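Local coordinates for protein uncharacterized ACR, COG1565 superfamily (Burkholderia thailandensis, PDB 4F3N) that is of unknown function but has a methyltransferase fold that binds S-adenosyl-L-homocysteine, and may act as a protein-arginine methyltransferase, at residues Ile297-Pro302 against Glu405-Ile410; Glu305-Gln310 against His340-Ala345. All blocks are in the same frame, centred on the assembly; numbering follows the deposited sequence.

How the contacts relate
Contact 1 joins the fifth and seventh strands of the mixed methyltransferase sheet, whereas contact 2 lies in the excursion that leaves this sheet at Tyr-299; their centres are about 11 Å apart. Along the chain the order is 297-302, 305-310, 340-345, 405-410, so contact 2 falls wholly between the two halves of contact 1. Strand 300-301 runs directly into helix 303-306 and is the parallel neighbour of strand 336-342 in a small second sheet. Two backbone bonds tie the contacts together: Val-341 N to Tyr-299 O at 2.8 Å and Phe-343 N to Phe-301 O at 2.9 Å. The corner at Tyr-299 thus joins the inserted sheet to the cofactor-binding core.

Contact 1: Ile297-Pro302 against Glu405-Ile410; sequences IDYGFP and ELFKVI
Asp-298 and Lys-408 form a hydrogen-bonded antiparallel pair, with Asp-298 N to Lys-408 O at 3.0 Å and Lys-408 N to Asp-298 O at 2.8 Å. Beyond the Tyr-299 corner a longer bond, Gly-300 N to Leu-406 O at 3.3 Å, still joins the two chains. The non-hydrogen-bonded pair Tyr-299/Phe-407 sends both rings to one face of the sheet. There the Tyr-299 edge approaches the Phe-407 face in an offset edge-to-face pair, planes 67° apart, Tyr-299 CD1 lying 3.5 Å from Phe-407 CZ, while CB of Tyr-299 sits over the same phenyl ring.

The other face carries Lys-408. Bends at chi2 (-65°) and chi4 (-69°) fold its chain back so that NZ bonds three carbonyls: Gly-300 O at 2.8 Å, almost in line with the C=O, Glu-405 O at 2.6 Å and, from above its plane, Leu-406 O. Gly-300 N reaches Leu-406 O from the opposite face. Packing is looser toward the partly exposed Leu-406 and Phe-301, where Leu-406 CD1 meets Phe-301 CZ at 3.8 Å.

In the 3-2-1-4-5-7-6 order of class I methyltransferases, strand 293-298 lies between 210-214 and the antiparallel 407-414. Ile-297 approaches the S-adenosyl-L-homocysteine-binding Asn-214, as Phe-407 does Thr-113. Helix 363-369 packs on the Ile-297, Phe-407 and Val-409 face; helix 343-352 covers the Lys-408 face through Phe-343, while strand 356-362 runs alongside 407-414, its Tyr-360 touching Lys-408.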
loop_
_atom_site.group_PDB
_atom_site.type_symbol
_atom_site.label_atom_id
_atom_site.label_comp_id
_atom_site.label_asym_id
_atom_site.label_seq_id
_atom_site.Cartn_x
_atom_site.Cartn_y
_atom_site.Cartn_z
ATOM N N ILE A 297 2.667 -5.807 1.434
ATOM C CA ILE A 297 3.901 -5.476 0.769
ATOM C C ILE A 297 3.887 -3.981 0.529
ATOM O O ILE A 297 2.923 -3.461 -0.065
ATOM C CB ILE A 297 4.008 -6.174 -0.608
ATOM C CG1 ILE A 297 3.826 -7.705 -0.405
ATOM C CG2 ILE A 297 5.378 -5.872 -1.269
ATOM C CD1 ILE A 297 2.588 -8.255 -1.077
ATOM N N ASP A 298 4.907 -3.285 1.000
ATOM C CA ASP A 298 4.932 -1.835 0.820
ATOM C C ASP A 298 6.264 -1.255 1.208
ATOM O O ASP A 298 7.074 -1.871 1.915
ATOM C CB ASP A 298 3.809 -1.184 1.643
ATOM C CG ASP A 298 2.998 -0.173 0.889
ATOM O OD1 ASP A 298 3.574 0.614 0.074
ATOM O OD2 ASP A 298 1.758 -0.153 1.098
ATOM N N TYR A 299 6.476 -0.034 0.746
ATOM C CA TYR A 299 7.654 0.726 1.140
ATOM C C TYR A 299 7.461 1.430 2.471
ATOM O O TYR A 299 6.389 1.984 2.790
ATOM C CB TYR A 299 8.044 1.686 0.028
ATOM C CG TYR A 299 6.898 2.481 -0.604
ATOM C CD1 TYR A 299 6.218 2.003 -1.743
ATOM C CD2 TYR A 299 6.503 3.698 -0.081
ATOM C CE1 TYR A 299 5.209 2.737 -2.345
ATOM C CE2 TYR A 299 5.455 4.434 -0.673
ATOM C CZ TYR A 299 4.830 3.948 -1.802
ATOM O OH TYR A 299 3.804 4.659 -2.388
ATOM N N GLY A 300 8.475 1.343 3.293
ATOM C CA GLY A 300 8.445 1.927 4.627
ATOM C C GLY A 300 9.433 1.321 5.595
ATOM O O GLY A 300 10.394 0.671 5.166
ATOM N N PHE A 301 9.247 1.585 6.891
ATOM C CA PHE A 301 10.281 1.292 7.877
ATOM C C PHE A 301 9.625 1.103 9.226
ATOM O O PHE A 301 8.510 1.572 9.459
ATOM C CB PHE A 301 11.316 2.465 8.043
ATOM C CG PHE A 301 11.677 3.208 6.774
ATOM C CD1 PHE A 301 12.722 2.775 5.990
ATOM C CD2 PHE A 301 11.034 4.394 6.422
ATOM C CE1 PHE A 301 13.059 3.434 4.824
ATOM C CE2 PHE A 301 11.356 5.066 5.240
ATOM C CZ PHE A 301 12.389 4.589 4.450
ATOM N N PRO A 302 10.301 0.431 10.140
ATOM C CA PRO A 302 9.852 0.453 11.527
ATOM C C PRO A 302 9.967 1.855 12.123
ATOM O O PRO A 302 10.582 2.725 11.546
ATOM C CB PRO A 302 10.825 -0.467 12.226
ATOM C CG PRO A 302 11.529 -1.227 11.111
ATOM C CD PRO A 302 11.559 -0.301 9.961
ATOM N N GLU A 405 15.414 -3.264 -0.569
ATOM C CA GLU A 405 15.491 -2.873 0.833
ATOM C C GLU A 405 14.338 -1.969 1.266
ATOM O O GLU A 405 13.813 -2.140 2.356
ATOM C CB GLU A 405 16.835 -2.221 1.154
ATOM C CG GLU A 405 16.974 -1.692 2.567
ATOM C CD GLU A 405 16.858 -2.708 3.678
ATOM O OE1 GLU A 405 17.278 -3.883 3.464
ATOM O OE2 GLU A 405 16.330 -2.324 4.781
ATOM N N LEU A 406 14.015 -0.981 0.430
ATOM C CA LEU A 406 12.985 -0.019 0.738
ATOM C C LEU A 406 11.625 -0.709 0.920
ATOM O O LEU A 406 10.887 -0.367 1.848
ATOM C CB LEU A 406 12.863 0.998 -0.399
ATOM C CG LEU A 406 11.757 1.987 -0.168
ATOM C CD1 LEU A 406 11.896 2.819 1.108
ATOM C CD2 LEU A 406 11.707 2.805 -1.450
ATOM N N PHE A 407 11.299 -1.647 0.036
ATOM C CA PHE A 407 10.058 -2.404 0.156
ATOM C C PHE A 407 10.215 -3.487 1.225
ATOM O O PHE A 407 11.301 -4.064 1.345
ATOM C CB PHE A 407 9.698 -3.028 -1.166
ATOM C CG PHE A 407 9.030 -2.054 -2.136
ATOM C CD1 PHE A 407 9.740 -0.951 -2.640
ATOM C CD2 PHE A 407 7.700 -2.235 -2.537
ATOM C CE1 PHE A 407 9.149 -0.086 -3.517
ATOM C CE2 PHE A 407 7.103 -1.337 -3.405
ATOM C CZ PHE A 407 7.821 -0.249 -3.872
ATOM N N LYS A 408 9.155 -3.688 2.017
ATOM C CA LYS A 408 9.118 -4.637 3.116
ATOM C C LYS A 408 7.915 -5.526 2.926
ATOM O O LYS A 408 6.963 -5.175 2.217
ATOM C CB LYS A 408 8.992 -3.955 4.492
ATOM C CG LYS A 408 9.954 -2.792 4.732
ATOM C CD LYS A 408 11.421 -3.261 4.754
ATOM C CE LYS A 408 12.367 -2.160 5.273
ATOM N NZ LYS A 408 12.489 -0.998 4.330
ATOM N N VAL A 409 7.985 -6.717 3.521
ATOM C CA VAL A 409 6.818 -7.572 3.639
ATOM C C VAL A 409 6.559 -7.834 5.111
ATOM O O VAL A 409 7.470 -8.282 5.824
ATOM C CB VAL A 409 7.030 -8.912 2.933
ATOM C CG1 VAL A 409 5.759 -9.717 3.000
ATOM C CG2 VAL A 409 7.450 -8.693 1.436
ATOM N N ILE A 410 5.318 -7.586 5.537
ATOM C CA ILE A 410 4.845 -7.976 6.873
ATOM C C ILE A 410 3.660 -8.944 6.697
ATOM O O ILE A 410 2.876 -8.802 5.769
ATOM C CB ILE A 410 4.487 -6.743 7.749
ATOM C CG1 ILE A 410 4.354 -7.133 9.220
ATOM C CG2 ILE A 410 3.199 -6.033 7.264
ATOM C CD1 ILE A 410 4.522 -5.912 10.150
#

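Contact 2: Glu305-Gln310 against His340-Ala345; sequences EYYHRQ and HVEFSA
OE2 of Glu-342 accepts two backbone N-H groups, from Ala-345 N at 3.2 Å and, in a weak bond, from Ser-344 N, while the aliphatic part of the same side chain packs on Tyr-306. CB of Glu-342 stands over one face of the Tyr-306 ring, 4.0 Å from its centroid and 21° off the normal, a CH-pi contact. Glu-342 CG lies at the CB-bearing end of the ring, 3.6 Å from Tyr-306 CG. A bend at chi2 (-84°) turns the carboxylate from the ring toward the helix start. Glu-342 is therefore the N-cap of helix 343-352, at the point where strand 336-342 of the small inserted sheet passes into that helix, and its methylenes give Tyr-306 of helix 303-306 one of its packing surfaces. From the next residue, the Tyr-307 ring meets Glu-342 CG with CE2 at 3.8 Å; its own face also lies against Tyr-306 CD1. The edge of the Tyr-306 ring points to the strand backbone, CD2 reaching Val-341 O at 3.6 Å and CE2 reaching His-340 O at 3.5 Å. The buried phenol of Tyr-306 is hydrogen-bonded to Glu-273 OE1 and Thr-315 OG1, and Tyr-307 OH to Glu-273 O, which ties both tyrosines to strand 271-274.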
loop_
_atom_site.group_PDB
_atom_site.type_symbol
_atom_site.label_atom_id
_atom_site.label_comp_id
_atom_site.label_asym_id
_atom_site.label_seq_id
_atom_site.Cartn_x
_atom_site.Cartn_y
_atom_site.Cartn_z
ATOM N N GLU A 305 13.293 4.131 12.590
ATOM C CA GLU A 305 13.778 4.616 11.332
ATOM C C GLU A 305 12.812 5.564 10.636
ATOM O O GLU A 305 13.212 6.531 9.947
ATOM C CB GLU A 305 14.044 3.406 10.465
ATOM C CG GLU A 305 14.621 3.700 9.105
ATOM C CD GLU A 305 15.284 2.473 8.499
ATOM O OE1 GLU A 305 15.173 1.363 9.093
ATOM O OE2 GLU A 305 15.916 2.626 7.431
ATOM N N TYR A 306 11.529 5.247 10.733
ATOM C CA TYR A 306 10.511 6.100 10.098
ATOM C C TYR A 306 10.605 7.525 10.671
ATOM O O TYR A 306 10.610 8.495 9.924
ATOM C CB TYR A 306 9.104 5.537 10.315
ATOM C CG TYR A 306 8.061 6.215 9.449
ATOM C CD1 TYR A 306 7.573 7.464 9.756
ATOM C CD2 TYR A 306 7.578 5.591 8.317
ATOM C CE1 TYR A 306 6.643 8.107 8.944
ATOM C CE2 TYR A 306 6.624 6.200 7.524
ATOM C CZ TYR A 306 6.178 7.459 7.832
ATOM O OH TYR A 306 5.256 8.053 7.029
ATOM N N TYR A 307 10.689 7.609 11.987
ATOM C CA TYR A 307 10.688 8.892 12.723
ATOM C C TYR A 307 12.092 9.255 13.177
ATOM O O TYR A 307 12.283 9.874 14.216
ATOM C CB TYR A 307 9.712 8.817 13.892
ATOM C CG TYR A 307 8.266 8.635 13.475
ATOM C CD1 TYR A 307 7.619 9.585 12.708
ATOM C CD2 TYR A 307 7.542 7.531 13.874
ATOM C CE1 TYR A 307 6.293 9.416 12.343
ATOM C CE2 TYR A 307 6.229 7.363 13.518
ATOM C CZ TYR A 307 5.593 8.315 12.743
ATOM O OH TYR A 307 4.278 8.132 12.350
ATOM N N HIS A 308 13.077 8.899 12.372
ATOM C CA HIS A 308 14.455 9.253 12.639
ATOM C C HIS A 308 14.609 10.766 12.714
ATOM O O HIS A 308 13.934 11.525 11.971
ATOM C CB HIS A 308 15.324 8.720 11.516
ATOM C CG HIS A 308 16.776 8.654 11.860
ATOM N ND1 HIS A 308 17.598 9.710 11.734
ATOM C CD2 HIS A 308 17.546 7.612 12.360
ATOM C CE1 HIS A 308 18.841 9.353 12.121
ATOM N NE2 HIS A 308 18.803 8.071 12.506
ATOM N N ARG A 309 15.528 11.213 13.582
ATOM C CA ARG A 309 15.811 12.647 13.783
ATOM C C ARG A 309 16.053 13.376 12.463
ATOM O O ARG A 309 15.632 14.522 12.292
ATOM C CB ARG A 309 17.061 12.829 14.695
ATOM N N GLN A 310 16.721 12.713 11.528
ATOM C CA GLN A 310 17.045 13.304 10.224
ATOM C C GLN A 310 15.939 13.230 9.155
ATOM O O GLN A 310 16.090 13.851 8.106
ATOM C CB GLN A 310 18.328 12.676 9.659
ATOM N N HIS A 340 5.056 6.674 2.978
ATOM C CA HIS A 340 5.625 5.365 3.332
ATOM C C HIS A 340 4.881 4.784 4.502
ATOM O O HIS A 340 4.150 5.485 5.208
ATOM C CB HIS A 340 7.079 5.532 3.691
ATOM C CG HIS A 340 7.993 5.778 2.523
ATOM N ND1 HIS A 340 7.661 6.570 1.435
ATOM C CD2 HIS A 340 9.280 5.328 2.296
ATOM C CE1 HIS A 340 8.689 6.573 0.569
ATOM N NE2 HIS A 340 9.685 5.831 1.095
ATOM N N VAL A 341 5.017 3.485 4.716
ATOM C CA VAL A 341 4.346 2.808 5.764
ATOM C C VAL A 341 5.213 2.719 7.005
ATOM O O VAL A 341 6.429 2.457 6.924
ATOM C CB VAL A 341 3.947 1.394 5.261
ATOM C CG1 VAL A 341 3.386 0.540 6.379
ATOM C CG2 VAL A 341 2.989 1.534 4.098
ATOM N N GLU A 342 4.587 2.905 8.163
ATOM C CA GLU A 342 5.292 2.823 9.446
ATOM C C GLU A 342 4.957 1.470 10.043
ATOM O O GLU A 342 3.856 1.248 10.566
ATOM C CB GLU A 342 4.911 4.021 10.318
ATOM C CG GLU A 342 5.830 4.210 11.510
ATOM C CD GLU A 342 5.425 3.354 12.662
ATOM O OE1 GLU A 342 4.582 3.818 13.442
ATOM O OE2 GLU A 342 5.931 2.230 12.782
ATOM N N PHE A 343 5.884 0.518 9.878
ATOM C CA PHE A 343 5.575 -0.894 10.119
ATOM C C PHE A 343 5.410 -1.298 11.577
ATOM O O PHE A 343 4.781 -2.330 11.841
ATOM C CB PHE A 343 6.576 -1.811 9.398
ATOM C CG PHE A 343 6.308 -1.944 7.940
ATOM C CD1 PHE A 343 5.332 -2.799 7.485
ATOM C CD2 PHE A 343 7.001 -1.205 7.022
ATOM C CE1 PHE A 343 5.066 -2.909 6.145
ATOM C CE2 PHE A 343 6.784 -1.313 5.676
ATOM C CZ PHE A 343 5.787 -2.187 5.217
ATOM N N SER A 344 5.939 -0.520 12.528
ATOM C CA SER A 344 5.741 -0.854 13.951
ATOM C C SER A 344 4.270 -0.709 14.359
ATOM O O SER A 344 3.707 -1.589 14.997
ATOM C CB SER A 344 6.634 0.008 14.846
ATOM O OG SER A 344 7.989 -0.181 14.486
ATOM N N ALA A 345 3.660 0.373 13.938
ATOM C CA ALA A 345 2.245 0.616 14.148
ATOM C C ALA A 345 1.399 -0.434 13.426
ATOM O O ALA A 345 0.384 -0.857 13.972
ATOM C CB ALA A 345 1.875 1.995 13.658
#